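Local coordinates for coiled-coil and C2 domain-containing protein 1-like (Drosophila melanogaster, PDB 6EI6) that binds monophosphorylated phosphatidylinositols and regulates the ESCRT pathway in endosomal protein sorting, probably by preventing inappropriate polymerisation of the ESCRT-III component Shrub, at residues 45-49 against 261-266; 146-150 against 181-187; 192-198 against 209-215; 220-224 against 249-254. One frame throughout, in Å; residues are numbered along the deposited sequence.

In the fold
The chain is the C-terminal part of the protein: a C2 beta-sandwich with a helical region beside it. Interaction 1 lies in the helical region, and its segments enclose the other three contacts along the sequence. Interaction 3 is a hairpin of the sandwich on the opposite side of the chain's centre, about 38 Å from interaction 1 between centres. Interaction 2 meets it directly: P147 CD is 3.2 Å from G192 O, and F146 CD2 is 3.6 Å from V193 CG2. A sulfate, probably from the crystallisation liquor, sits by P147 and G192. Interaction 4 lies between these regions, its nearest atoms about 5 Å from interaction 2 and 8 Å from interaction 1.

Interaction 1: 45-49 against 261-266; sequences QLAKQ and ITEKWL
Q49 reaches from its helix over one face of the W265 indole and ends on the backbone of L266. Its CB rests 3.5 Å from W265 CH2. CG, anti to the carbonyl carbon, lies above the six-membered ring, 3.5 Å from its centroid, in a CH-pi contact. The chain then runs on extended (chi2 171°), carrying CD across the ring and setting the amide nearly flat on the indole, with the planes 19° apart. At the tip, OE1 takes the N-H of L266 at 2.7 Å, while NE2 donates in the amide plane to a lone pair of L266 O at 3.0 Å, an almost straight bond of 172°. This two-bond grip ties helix 34-62, which packs against helix 66-91, to strand 265-268, itself paired antiparallel with strand 99-102. Q45 NE2, one turn earlier, also donates to Q49 OE1, over 3.3 Å. An alanine in place of Q49 would probably leave L266 N and O without these mates, uncover the indole face and release the Q45 amide to turn. Beside the grip, Q45 CG touches L266 CB at 3.8 Å, and L46 CD2 meets L266 CD2 at 4.0 Å.

Interaction 2: 146-150 against 181-187; sequences FPLLN and NRQFQRI
The F184 ring has L148 CD2 at its edge, near the ring plane and 4.2 Å from CZ, the two side chains lying side by side and pointing the same way. N181 CB, from the turn before the helix, also sits at the F184 edge. In the facing loop, P147 CD lies over one face of the F146 ring. L149 crosses F184 at about a right angle, and its CD1 also meets the aliphatic part of Q183, 3.7 Å from CG. One turn further along the helix, I187 divides its branches between two neighbours. CG2, anti to the backbone N, touches P147 CG at 3.6 Å, whereas CD1, on the other branch, reaches L148 O at 3.4 Å. The helix begins right after N181, whose O accepts the backbone N-H of Q185 at 3.1 Å. The contact belongs to the C2 beta-sandwich: helix 182-190 lies in the crossover from strand 171-176 of one sheet to strand 192-199 of the other, and packs on the loop joining strands 140-145 and 155-157.

Interaction 3: 192-198 against 209-215; sequences GVKFEIY and LIGTVNV. With SO4 (sulfate ion), chain C.
V193, F195 and I197 pair with V215, V213 and G211 as hydrogen-bonded antiparallel residues of a beta hairpin, which puts strand 208-216 at the margin of one sheet of the C2 sandwich. F195 N is bonded to V213 O at 2.7 Å, and V213 N returns a bond to F195 O. Toward the far end I197 O receives I210 N at 2.7 Å and, weakly, G211 N: both residues face I197, a classic beta bulge that shifts the register by one. On the face bearing F195, V213 and V215, F195 CG stands anti to the carbonyl carbon (chi1 -62°), which sets the ring edge beside V213 O and CE1 4.1 Å from V215 CG2; L243 and V245 of strand 241-249 lie against that ring from the facing sheet. I197 CD1 reaches V213 CG2 at 4.2 Å. The other face carries K194 alongside N214, with N214 OD1 3.4 Å from K194 CB. At its bulge end, L209 CD1 sits over one face of Y198, 4.0 Å from the ring centroid. The Y198 hydroxyl donates to E196 OE1 from above the carboxylate plane. At the opposite end, G192 N donates to O1 of the sulfate, also held by H191 and K216, at 3.2 Å.

Interaction 4: 220-224 against 249-254; sequences LETKC and VRNPIL
L254 lies alongside E221, both side chains pointing the same way, with CD1 3.9 Å from E221 CB. Its CG stands anti to the carbonyl carbon (chi1 -50°), which also brings it close to E221 O. That oxygen takes the N-H of L254 at 2.9 Å. The carboxylate of E221 extends further, to a salt bridge with K189 of helix 182-190. An alanine in place of L254 would probably open a gap beside E221 CB, where CD1 now packs, leaving the K189 salt bridge and the backbone bond to hold that residue. One residue earlier, I253 N donates to L220 O at 3.0 Å. P252 wedges its ring into the turn, CB 3.1 Å from E221 O and CG 3.5 Å from T222 O. The two loops thus join the C2 sandwich to helix 255-263, which starts right after L254. At their other end V249 N donates to C224 O at 3.0 Å, where the antiparallel strands 225-233 and 241-249 meet these loops. The CG2 of V249, lodged between its backbone N and carbonyl carbon, contacts L220 CD2 at 4.2 Å. N251 reaches forward over the next residue, ND2 donating to P252 O at 3.2 Å from above the carbonyl plane, and T255 OG1 is a second hydrogen-bond partner of that oxygen.

Interaction 1: 45-49 against 261-266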
loop_
_atom_site.group_PDB
_atom_site.type_symbol
_atom_site.label_atom_id
_atom_site.label_comp_id
_atom_site.label_asym_id
_atom_site.label_seq_id
_atom_site.Cartn_x
_atom_site.Cartn_y
_atom_site.Cartn_z
ATOM N N GLN A 45 -8.123 19.887 -1.727
ATOM C CA GLN A 45 -7.033 19.950 -0.771
ATOM C C GLN A 45 -7.419 19.272 0.533
ATOM O O GLN A 45 -6.626 18.507 1.100
ATOM C CB GLN A 45 -6.628 21.397 -0.521
ATOM C CG GLN A 45 -5.542 21.532 0.554
ATOM C CD GLN A 45 -4.175 21.122 0.029
ATOM O OE1 GLN A 45 -3.912 21.252 -1.155
ATOM N NE2 GLN A 45 -3.302 20.627 0.911
ATOM N N LEU A 46 -8.643 19.530 1.015
ATOM C CA LEU A 46 -9.086 18.943 2.273
ATOM C C LEU A 46 -9.270 17.438 2.128
ATOM O O LEU A 46 -8.887 16.672 3.022
ATOM C CB LEU A 46 -10.387 19.617 2.737
ATOM C CG LEU A 46 -10.263 21.075 3.213
ATOM C CD1 LEU A 46 -11.643 21.772 3.314
ATOM C CD2 LEU A 46 -9.513 21.160 4.546
ATOM N N ALA A 47 -9.831 16.995 0.994
ATOM C CA ALA A 47 -9.944 15.562 0.730
ATOM C C ALA A 47 -8.574 14.885 0.714
ATOM O O ALA A 47 -8.421 13.786 1.264
ATOM C CB ALA A 47 -10.692 15.307 -0.589
ATOM N N LYS A 48 -7.555 15.530 0.117
ATOM C CA LYS A 48 -6.205 14.955 0.159
ATOM C C LYS A 48 -5.676 14.902 1.579
ATOM O O LYS A 48 -4.994 13.944 1.963
ATOM C CB LYS A 48 -5.225 15.751 -0.695
ATOM C CG LYS A 48 -5.286 15.500 -2.179
ATOM C CD LYS A 48 -4.282 16.394 -2.918
ATOM C CE LYS A 48 -4.506 16.309 -4.418
ATOM N NZ LYS A 48 -5.957 16.472 -4.784
ATOM N N GLN A 49 -5.968 15.932 2.372
ATOM C CA GLN A 49 -5.532 15.941 3.763
ATOM C C GLN A 49 -6.224 14.833 4.544
ATOM O O GLN A 49 -5.588 14.133 5.349
ATOM C CB GLN A 49 -5.822 17.314 4.392
ATOM C CG GLN A 49 -4.832 18.401 3.989
ATOM C CD GLN A 49 -5.228 19.833 4.433
ATOM O OE1 GLN A 49 -4.755 20.803 3.841
ATOM N NE2 GLN A 49 -6.092 19.960 5.458
ATOM N N ILE A 261 2.516 18.996 1.255
ATOM C CA ILE A 261 1.139 19.154 1.719
ATOM C C ILE A 261 1.100 19.395 3.222
ATOM O O ILE A 261 0.324 20.217 3.722
ATOM C CB ILE A 261 0.308 17.922 1.333
ATOM C CG1 ILE A 261 0.250 17.813 -0.193
ATOM C CG2 ILE A 261 -1.097 17.957 2.007
ATOM C CD1 ILE A 261 -0.778 16.873 -0.659
ATOM N N THR A 262 1.917 18.674 3.970
ATOM C CA THR A 262 1.850 18.845 5.410
ATOM C C THR A 262 2.378 20.221 5.859
ATOM O O THR A 262 2.062 20.666 6.968
ATOM C CB THR A 262 2.580 17.679 6.080
ATOM O OG1 THR A 262 2.047 17.518 7.386
ATOM C CG2 THR A 262 4.066 17.914 6.165
ATOM N N GLU A 263 3.123 20.922 5.003
ATOM C CA GLU A 263 3.643 22.234 5.334
ATOM C C GLU A 263 2.668 23.349 5.033
ATOM O O GLU A 263 2.870 24.471 5.506
ATOM C CB GLU A 263 4.940 22.491 4.585
ATOM C CG GLU A 263 6.108 21.767 5.201
ATOM C CD GLU A 263 7.176 21.490 4.176
ATOM O OE1 GLU A 263 7.185 22.230 3.149
ATOM O OE2 GLU A 263 7.983 20.537 4.387
ATOM N N LYS A 264 1.635 23.076 4.254
ATOM C CA LYS A 264 0.571 24.029 4.016
ATOM C C LYS A 264 -0.772 23.347 4.269
ATOM O O LYS A 264 -1.580 23.119 3.378
ATOM C CB LYS A 264 0.659 24.608 2.613
ATOM C CG LYS A 264 2.071 24.780 2.133
ATOM C CD LYS A 264 2.151 25.751 0.957
ATOM C CE LYS A 264 2.257 24.995 -0.374
ATOM N NZ LYS A 264 2.242 25.935 -1.542
ATOM N N TRP A 265 -1.017 23.021 5.523
ATOM C CA TRP A 265 -2.271 22.408 5.903
ATOM C C TRP A 265 -3.375 23.451 5.795
ATOM O O TRP A 265 -3.398 24.422 6.561
ATOM C CB TRP A 265 -2.153 21.871 7.330
ATOM C CG TRP A 265 -3.113 20.805 7.687
ATOM C CD1 TRP A 265 -4.210 20.927 8.495
ATOM C CD2 TRP A 265 -3.041 19.425 7.313
ATOM N NE1 TRP A 265 -4.829 19.711 8.639
ATOM C CE2 TRP A 265 -4.125 18.771 7.927
ATOM C CE3 TRP A 265 -2.153 18.678 6.530
ATOM C CZ2 TRP A 265 -4.370 17.412 7.756
ATOM C CZ3 TRP A 265 -2.389 17.338 6.356
ATOM C CH2 TRP A 265 -3.495 16.712 6.968
ATOM N N LEU A 266 -4.313 23.247 4.874
ATOM C CA LEU A 266 -5.440 24.169 4.777
ATOM C C LEU A 266 -6.390 23.923 5.945
ATOM O O LEU A 266 -6.740 22.778 6.230
ATOM C CB LEU A 266 -6.151 23.999 3.445
ATOM C CG LEU A 266 -7.090 25.098 2.997
ATOM C CD1 LEU A 266 -7.069 25.205 1.500
ATOM C CD2 LEU A 266 -8.521 24.864 3.507
#

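Interaction 2: 146-150 against 181-187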
loop_
_atom_site.group_PDB
_atom_site.type_symbol
_atom_site.label_atom_id
_atom_site.label_comp_id
_atom_site.label_asym_id
_atom_site.label_seq_id
_atom_site.Cartn_x
_atom_site.Cartn_y
_atom_site.Cartn_z
ATOM N N PHE A 146 10.458 -9.862 -8.393
ATOM C CA PHE A 146 10.354 -8.414 -8.224
ATOM C C PHE A 146 11.069 -7.719 -9.378
ATOM O O PHE A 146 12.279 -7.933 -9.557
ATOM C CB PHE A 146 10.961 -7.986 -6.876
ATOM C CG PHE A 146 10.857 -6.514 -6.621
ATOM C CD1 PHE A 146 11.701 -5.616 -7.263
ATOM C CD2 PHE A 146 9.883 -6.021 -5.773
ATOM C CE1 PHE A 146 11.574 -4.259 -7.063
ATOM C CE2 PHE A 146 9.753 -4.659 -5.566
ATOM C CZ PHE A 146 10.600 -3.778 -6.209
ATOM N N PRO A 147 10.411 -6.857 -10.151
ATOM C CA PRO A 147 11.077 -6.278 -11.328
ATOM C C PRO A 147 12.201 -5.323 -10.938
ATOM O O PRO A 147 12.067 -4.534 -10.001
ATOM C CB PRO A 147 9.940 -5.545 -12.059
ATOM C CG PRO A 147 8.952 -5.227 -11.009
ATOM C CD PRO A 147 9.065 -6.297 -9.936
ATOM N N LEU A 148 13.322 -5.406 -11.663
ATOM C CA LEU A 148 14.434 -4.480 -11.443
ATOM C C LEU A 148 14.731 -3.692 -12.717
ATOM O O LEU A 148 13.830 -3.470 -13.535
ATOM C CB LEU A 148 15.676 -5.227 -10.946
ATOM C CG LEU A 148 15.532 -5.922 -9.578
ATOM C CD1 LEU A 148 16.803 -6.601 -9.132
ATOM C CD2 LEU A 148 15.065 -4.976 -8.483
ATOM N N LEU A 149 15.985 -3.268 -12.895
ATOM C CA LEU A 149 16.346 -2.350 -13.977
ATOM C C LEU A 149 16.429 -3.060 -15.319
ATOM O O LEU A 149 16.970 -4.166 -15.421
ATOM C CB LEU A 149 17.686 -1.676 -13.699
ATOM C CG LEU A 149 17.764 -0.680 -12.547
ATOM C CD1 LEU A 149 16.513 0.200 -12.480
ATOM C CD2 LEU A 149 18.013 -1.427 -11.238
ATOM N N ASN A 150 15.922 -2.380 -16.352
ATOM C CA ASN A 150 15.807 -2.896 -17.713
ATOM C C ASN A 150 15.309 -4.329 -17.678
ATOM O O ASN A 150 16.112 -5.268 -17.635
ATOM C CB ASN A 150 17.139 -2.780 -18.446
ATOM C CG ASN A 150 17.518 -1.340 -18.710
ATOM O OD1 ASN A 150 18.584 -0.884 -18.291
ATOM N ND2 ASN A 150 16.639 -0.609 -19.396
ATOM N N ASN A 181 16.117 6.768 -9.668
ATOM C CA ASN A 181 15.939 6.342 -11.058
ATOM C C ASN A 181 14.475 6.461 -11.473
ATOM O O ASN A 181 13.600 5.806 -10.893
ATOM C CB ASN A 181 16.418 4.900 -11.245
ATOM C CG ASN A 181 16.787 4.579 -12.694
ATOM O OD1 ASN A 181 17.678 3.770 -12.943
ATOM N ND2 ASN A 181 16.113 5.227 -13.652
ATOM N N ARG A 182 14.206 7.275 -12.498
ATOM C CA ARG A 182 12.824 7.461 -12.938
ATOM C C ARG A 182 12.203 6.172 -13.473
ATOM O O ARG A 182 10.975 6.038 -13.460
ATOM C CB ARG A 182 12.738 8.578 -13.990
ATOM C CG ARG A 182 13.429 8.286 -15.311
ATOM C CD ARG A 182 14.468 9.373 -15.619
ATOM N NE ARG A 182 15.384 9.010 -16.707
ATOM C CZ ARG A 182 16.585 8.456 -16.532
ATOM N NH1 ARG A 182 17.023 8.176 -15.309
ATOM N NH2 ARG A 182 17.346 8.171 -17.586
ATOM N N GLN A 183 13.010 5.209 -13.911
ATOM C CA GLN A 183 12.447 3.935 -14.331
ATOM C C GLN A 183 12.159 3.007 -13.154
ATOM O O GLN A 183 11.337 2.093 -13.289
ATOM C CB GLN A 183 13.371 3.246 -15.337
ATOM C CG GLN A 183 14.320 2.216 -14.747
ATOM C CD GLN A 183 14.806 1.219 -15.802
ATOM O OE1 GLN A 183 14.215 1.095 -16.881
ATOM N NE2 GLN A 183 15.897 0.522 -15.500
ATOM N N PHE A 184 12.798 3.217 -12.001
ATOM C CA PHE A 184 12.313 2.552 -10.798
ATOM C C PHE A 184 10.980 3.136 -10.366
ATOM O O PHE A 184 10.116 2.422 -9.836
ATOM C CB PHE A 184 13.314 2.695 -9.665
ATOM C CG PHE A 184 14.082 1.454 -9.377
ATOM C CD1 PHE A 184 13.440 0.307 -8.934
ATOM C CD2 PHE A 184 15.462 1.437 -9.533
ATOM C CE1 PHE A 184 14.161 -0.850 -8.658
ATOM C CE2 PHE A 184 16.192 0.300 -9.256
ATOM C CZ PHE A 184 15.548 -0.851 -8.823
ATOM N N GLN A 185 10.821 4.452 -10.535
ATOM C CA GLN A 185 9.529 5.073 -10.283
ATOM C C GLN A 185 8.474 4.544 -11.254
ATOM O O GLN A 185 7.314 4.360 -10.870
ATOM C CB GLN A 185 9.672 6.595 -10.360
ATOM C CG GLN A 185 10.735 7.148 -9.390
ATOM C CD GLN A 185 11.524 8.341 -9.949
ATOM O OE1 GLN A 185 11.031 9.096 -10.789
ATOM N NE2 GLN A 185 12.756 8.507 -9.478
ATOM N N ARG A 186 8.863 4.290 -12.511
ATOM C CA ARG A 186 8.036 3.534 -13.455
ATOM C C ARG A 186 7.498 2.260 -12.822
ATOM O O ARG A 186 6.291 1.973 -12.850
ATOM C CB ARG A 186 8.870 3.168 -14.692
ATOM C CG ARG A 186 8.017 2.815 -15.955
ATOM C CD ARG A 186 8.303 1.452 -16.686
ATOM N NE ARG A 186 7.124 1.173 -17.510
ATOM C CZ ARG A 186 7.007 0.307 -18.517
ATOM N NH1 ARG A 186 8.026 -0.432 -18.938
ATOM N NH2 ARG A 186 5.825 0.207 -19.124
ATOM N N ILE A 187 8.403 1.487 -12.238
ATOM C CA ILE A 187 8.046 0.176 -11.726
ATOM C C ILE A 187 7.009 0.310 -10.621
ATOM O O ILE A 187 6.009 -0.415 -10.599
ATOM C CB ILE A 187 9.313 -0.559 -11.258
ATOM C CG1 ILE A 187 10.112 -1.066 -12.475
ATOM C CG2 ILE A 187 8.975 -1.685 -10.276
ATOM C CD1 ILE A 187 11.558 -1.413 -12.145
#

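Interaction 3: 192-198 against 209-215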
loop_
_atom_site.group_PDB
_atom_site.type_symbol
_atom_site.label_atom_id
_atom_site.label_comp_id
_atom_site.label_asym_id
_atom_site.label_seq_id
_atom_site.Cartn_x
_atom_site.Cartn_y
_atom_site.Cartn_z
ATOM N N GLY A 192 4.253 -4.689 -10.705
ATOM C CA GLY A 192 3.934 -5.411 -9.495
ATOM C C GLY A 192 4.937 -6.503 -9.192
ATOM O O GLY A 192 5.914 -6.710 -9.916
ATOM N N VAL A 193 4.677 -7.195 -8.083
ATOM C CA VAL A 193 5.450 -8.336 -7.605
ATOM C C VAL A 193 4.640 -9.603 -7.862
ATOM O O VAL A 193 3.448 -9.651 -7.537
ATOM C CB VAL A 193 5.743 -8.189 -6.104
ATOM C CG1 VAL A 193 6.633 -9.303 -5.623
ATOM C CG2 VAL A 193 6.344 -6.826 -5.827
ATOM N N LYS A 194 5.288 -10.636 -8.410
ATOM C CA LYS A 194 4.632 -11.886 -8.779
ATOM C C LYS A 194 4.943 -12.966 -7.746
ATOM O O LYS A 194 6.108 -13.185 -7.408
ATOM C CB LYS A 194 5.082 -12.328 -10.178
ATOM C CG LYS A 194 4.387 -13.603 -10.737
ATOM C CD LYS A 194 5.117 -14.186 -11.990
ATOM C CE LYS A 194 4.595 -13.601 -13.301
ATOM N NZ LYS A 194 5.487 -13.915 -14.457
ATOM N N PHE A 195 3.904 -13.635 -7.240
ATOM C CA PHE A 195 4.049 -14.746 -6.302
ATOM C C PHE A 195 3.530 -16.016 -6.961
ATOM O O PHE A 195 2.347 -16.095 -7.299
ATOM C CB PHE A 195 3.276 -14.498 -5.008
ATOM C CG PHE A 195 3.747 -13.314 -4.246
ATOM C CD1 PHE A 195 3.291 -12.037 -4.564
ATOM C CD2 PHE A 195 4.659 -13.463 -3.214
ATOM C CE1 PHE A 195 3.745 -10.941 -3.882
ATOM C CE2 PHE A 195 5.107 -12.368 -2.513
ATOM C CZ PHE A 195 4.647 -11.097 -2.850
ATOM N N GLU A 196 4.385 -17.023 -7.105
ATOM C CA GLU A 196 3.979 -18.302 -7.689
ATOM C C GLU A 196 3.984 -19.376 -6.612
ATOM O O GLU A 196 5.003 -19.594 -5.959
ATOM C CB GLU A 196 4.883 -18.673 -8.857
ATOM C CG GLU A 196 4.658 -17.756 -10.026
ATOM C CD GLU A 196 5.654 -17.966 -11.138
ATOM O OE1 GLU A 196 6.559 -18.799 -10.958
ATOM O OE2 GLU A 196 5.538 -17.297 -12.192
ATOM N N ILE A 197 2.839 -20.019 -6.405
ATOM C CA ILE A 197 2.688 -21.013 -5.350
ATOM C C ILE A 197 2.841 -22.402 -5.971
ATOM O O ILE A 197 2.117 -22.766 -6.906
ATOM C CB ILE A 197 1.346 -20.862 -4.625
ATOM C CG1 ILE A 197 1.273 -19.506 -3.923
ATOM C CG2 ILE A 197 1.196 -21.953 -3.590
ATOM C CD1 ILE A 197 0.654 -18.385 -4.766
ATOM N N TYR A 198 3.803 -23.176 -5.479
ATOM C CA TYR A 198 4.137 -24.456 -6.087
ATOM C C TYR A 198 3.974 -25.584 -5.082
ATOM O O TYR A 198 4.338 -25.435 -3.906
ATOM C CB TYR A 198 5.562 -24.472 -6.611
ATOM C CG TYR A 198 5.769 -23.811 -7.952
ATOM C CD1 TYR A 198 5.615 -24.520 -9.133
ATOM C CD2 TYR A 198 6.163 -22.490 -8.040
ATOM C CE1 TYR A 198 5.826 -23.917 -10.361
ATOM C CE2 TYR A 198 6.383 -21.893 -9.267
ATOM C CZ TYR A 198 6.209 -22.609 -10.415
ATOM O OH TYR A 198 6.428 -21.994 -11.630
ATOM N N LEU A 209 2.531 -25.878 -10.374
ATOM C CA LEU A 209 2.055 -24.514 -10.138
ATOM C C LEU A 209 0.622 -24.557 -9.610
ATOM O O LEU A 209 -0.322 -24.782 -10.364
ATOM C CB LEU A 209 2.144 -23.705 -11.426
ATOM C CG LEU A 209 1.714 -22.239 -11.348
ATOM C CD1 LEU A 209 2.494 -21.487 -10.247
ATOM C CD2 LEU A 209 1.885 -21.562 -12.703
ATOM N N ILE A 210 0.456 -24.336 -8.303
ATOM C CA ILE A 210 -0.870 -24.297 -7.689
ATOM C C ILE A 210 -1.638 -23.035 -8.087
ATOM O O ILE A 210 -2.851 -23.084 -8.334
ATOM C CB ILE A 210 -0.729 -24.380 -6.166
ATOM C CG1 ILE A 210 -0.058 -25.684 -5.772
ATOM C CG2 ILE A 210 -2.083 -24.220 -5.506
ATOM C CD1 ILE A 210 -0.100 -25.904 -4.305
ATOM N N GLY A 211 -0.970 -21.883 -8.097
ATOM C CA GLY A 211 -1.623 -20.643 -8.478
ATOM C C GLY A 211 -0.661 -19.474 -8.407
ATOM O O GLY A 211 0.412 -19.553 -7.799
ATOM N N THR A 212 -1.077 -18.381 -9.042
ATOM C CA THR A 212 -0.313 -17.147 -9.108
ATOM C C THR A 212 -1.065 -16.004 -8.416
ATOM O O THR A 212 -2.304 -15.960 -8.406
ATOM C CB THR A 212 0.007 -16.793 -10.567
ATOM O OG1 THR A 212 0.822 -17.834 -11.125
ATOM C CG2 THR A 212 0.799 -15.492 -10.650
ATOM N N VAL A 213 -0.291 -15.093 -7.813
ATOM C CA VAL A 213 -0.785 -13.862 -7.206
ATOM C C VAL A 213 0.090 -12.709 -7.687
ATOM O O VAL A 213 1.320 -12.777 -7.577
ATOM C CB VAL A 213 -0.759 -13.940 -5.671
ATOM C CG1 VAL A 213 -0.989 -12.576 -5.088
ATOM C CG2 VAL A 213 -1.781 -14.951 -5.149
ATOM N N ASN A 214 -0.531 -11.651 -8.211
ATOM C CA ASN A 214 0.193 -10.475 -8.687
ATOM C C ASN A 214 -0.258 -9.247 -7.911
ATOM O O ASN A 214 -1.434 -8.882 -7.965
ATOM C CB ASN A 214 -0.027 -10.259 -10.183
ATOM C CG ASN A 214 0.878 -11.129 -11.021
ATOM O OD1 ASN A 214 2.100 -10.946 -11.012
ATOM N ND2 ASN A 214 0.294 -12.093 -11.745
ATOM N N VAL A 215 0.671 -8.596 -7.213
ATOM C CA VAL A 215 0.358 -7.453 -6.355
ATOM C C VAL A 215 0.997 -6.187 -6.924
ATOM O O VAL A 215 2.228 -6.091 -7.021
ATOM C CB VAL A 215 0.823 -7.704 -4.918
ATOM C CG1 VAL A 215 0.515 -6.493 -4.054
ATOM C CG2 VAL A 215 0.160 -8.972 -4.392
HETATM S S SO4 C . 3.347 -6.249 -14.037
HETATM O O1 SO4 C . 4.699 -6.187 -13.454
HETATM O O2 SO4 C . 3.200 -5.267 -15.124
HETATM O O3 SO4 C . 2.353 -5.977 -12.981
HETATM O O4 SO4 C . 3.144 -7.589 -14.603
#

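Interaction 4: 220-224 against 249-254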
loop_
_atom_site.group_PDB
_atom_site.type_symbol
_atom_site.label_atom_id
_atom_site.label_comp_id
_atom_site.label_asym_id
_atom_site.label_seq_id
_atom_site.Cartn_x
_atom_site.Cartn_y
_atom_site.Cartn_z
ATOM N N LEU A 220 2.358 1.908 -2.741
ATOM C CA LEU A 220 3.546 2.341 -2.020
ATOM C C LEU A 220 4.000 3.740 -2.433
ATOM O O LEU A 220 4.946 4.276 -1.834
ATOM C CB LEU A 220 4.683 1.324 -2.201
ATOM C CG LEU A 220 4.333 -0.002 -1.509
ATOM C CD1 LEU A 220 5.421 -1.018 -1.703
ATOM C CD2 LEU A 220 4.014 0.147 -0.028
ATOM N N GLU A 221 3.337 4.352 -3.418
ATOM C CA GLU A 221 3.648 5.734 -3.774
ATOM C C GLU A 221 3.254 6.688 -2.657
ATOM O O GLU A 221 3.965 7.669 -2.386
ATOM C CB GLU A 221 2.932 6.119 -5.062
ATOM C CG GLU A 221 3.562 5.547 -6.295
ATOM C CD GLU A 221 2.986 6.153 -7.542
ATOM O OE1 GLU A 221 1.781 6.514 -7.507
ATOM O OE2 GLU A 221 3.742 6.275 -8.541
ATOM N N THR A 222 2.126 6.417 -1.998
ATOM C CA THR A 222 1.651 7.252 -0.909
ATOM C C THR A 222 1.507 6.520 0.408
ATOM O O THR A 222 1.258 7.179 1.418
ATOM C CB THR A 222 0.302 7.895 -1.253
ATOM O OG1 THR A 222 -0.695 6.880 -1.368
ATOM C CG2 THR A 222 0.398 8.659 -2.552
ATOM N N LYS A 223 1.639 5.192 0.429
ATOM C CA LYS A 223 1.621 4.418 1.660
ATOM C C LYS A 223 2.950 3.700 1.840
ATOM O O LYS A 223 3.765 3.572 0.915
ATOM C CB LYS A 223 0.481 3.405 1.686
ATOM C CG LYS A 223 -0.854 4.039 1.953
ATOM C CD LYS A 223 -1.906 2.994 2.244
ATOM C CE LYS A 223 -3.027 3.095 1.266
ATOM N NZ LYS A 223 -2.423 3.133 -0.093
ATOM N N CYS A 224 3.182 3.237 3.052
ATOM C CA CYS A 224 4.485 2.678 3.333
ATOM C C CYS A 224 4.437 1.172 3.530
ATOM O O CYS A 224 5.492 0.556 3.763
ATOM C CB CYS A 224 5.101 3.374 4.547
ATOM S SG CYS A 224 3.956 3.416 5.870
ATOM N N VAL A 249 8.111 -0.476 2.613
ATOM C CA VAL A 249 9.223 0.437 2.370
ATOM C C VAL A 249 9.383 1.340 3.588
ATOM O O VAL A 249 8.505 1.419 4.453
ATOM C CB VAL A 249 9.032 1.267 1.093
ATOM C CG1 VAL A 249 9.180 0.377 -0.114
ATOM C CG2 VAL A 249 7.663 1.931 1.113
ATOM N N ARG A 250 10.553 1.984 3.667
ATOM C CA ARG A 250 10.809 2.914 4.765
ATOM C C ARG A 250 9.900 4.139 4.679
ATOM O O ARG A 250 9.425 4.639 5.698
ATOM C CB ARG A 250 12.276 3.342 4.774
ATOM C CG ARG A 250 12.473 4.791 5.155
ATOM C CD ARG A 250 13.805 5.074 5.819
ATOM N NE ARG A 250 13.745 4.763 7.248
ATOM C CZ ARG A 250 14.697 5.075 8.121
ATOM N NH1 ARG A 250 15.776 5.717 7.709
ATOM N NH2 ARG A 250 14.565 4.748 9.401
ATOM N N ASN A 251 9.645 4.649 3.484
ATOM C CA ASN A 251 8.648 5.699 3.350
ATOM C C ASN A 251 8.113 5.651 1.931
ATOM O O ASN A 251 8.729 5.028 1.059
ATOM C CB ASN A 251 9.231 7.083 3.697
ATOM C CG ASN A 251 10.542 7.357 2.999
ATOM O OD1 ASN A 251 11.605 7.238 3.603
ATOM N ND2 ASN A 251 10.483 7.741 1.731
ATOM N N PRO A 252 6.963 6.274 1.671
ATOM C CA PRO A 252 6.386 6.208 0.326
ATOM C C PRO A 252 7.306 6.819 -0.721
ATOM O O PRO A 252 8.139 7.678 -0.427
ATOM C CB PRO A 252 5.081 7.000 0.459
ATOM C CG PRO A 252 4.727 6.929 1.908
ATOM C CD PRO A 252 6.036 6.886 2.643
ATOM N N ILE A 253 7.162 6.339 -1.958
ATOM C CA ILE A 253 7.933 6.883 -3.071
ATOM C C ILE A 253 7.755 8.396 -3.151
ATOM O O ILE A 253 8.724 9.150 -3.298
ATOM C CB ILE A 253 7.527 6.198 -4.393
ATOM C CG1 ILE A 253 7.602 4.674 -4.273
ATOM C CG2 ILE A 253 8.414 6.663 -5.528
ATOM C CD1 ILE A 253 8.869 4.182 -3.672
ATOM N N LEU A 254 6.510 8.859 -3.074
ATOM C CA LEU A 254 6.195 10.285 -3.159
ATOM C C LEU A 254 6.153 10.951 -1.791
ATOM O O LEU A 254 5.249 11.746 -1.498
ATOM C CB LEU A 254 4.872 10.473 -3.892
ATOM C CG LEU A 254 4.757 9.722 -5.216
ATOM C CD1 LEU A 254 3.355 9.934 -5.830
ATOM C CD2 LEU A 254 5.879 10.175 -6.141
#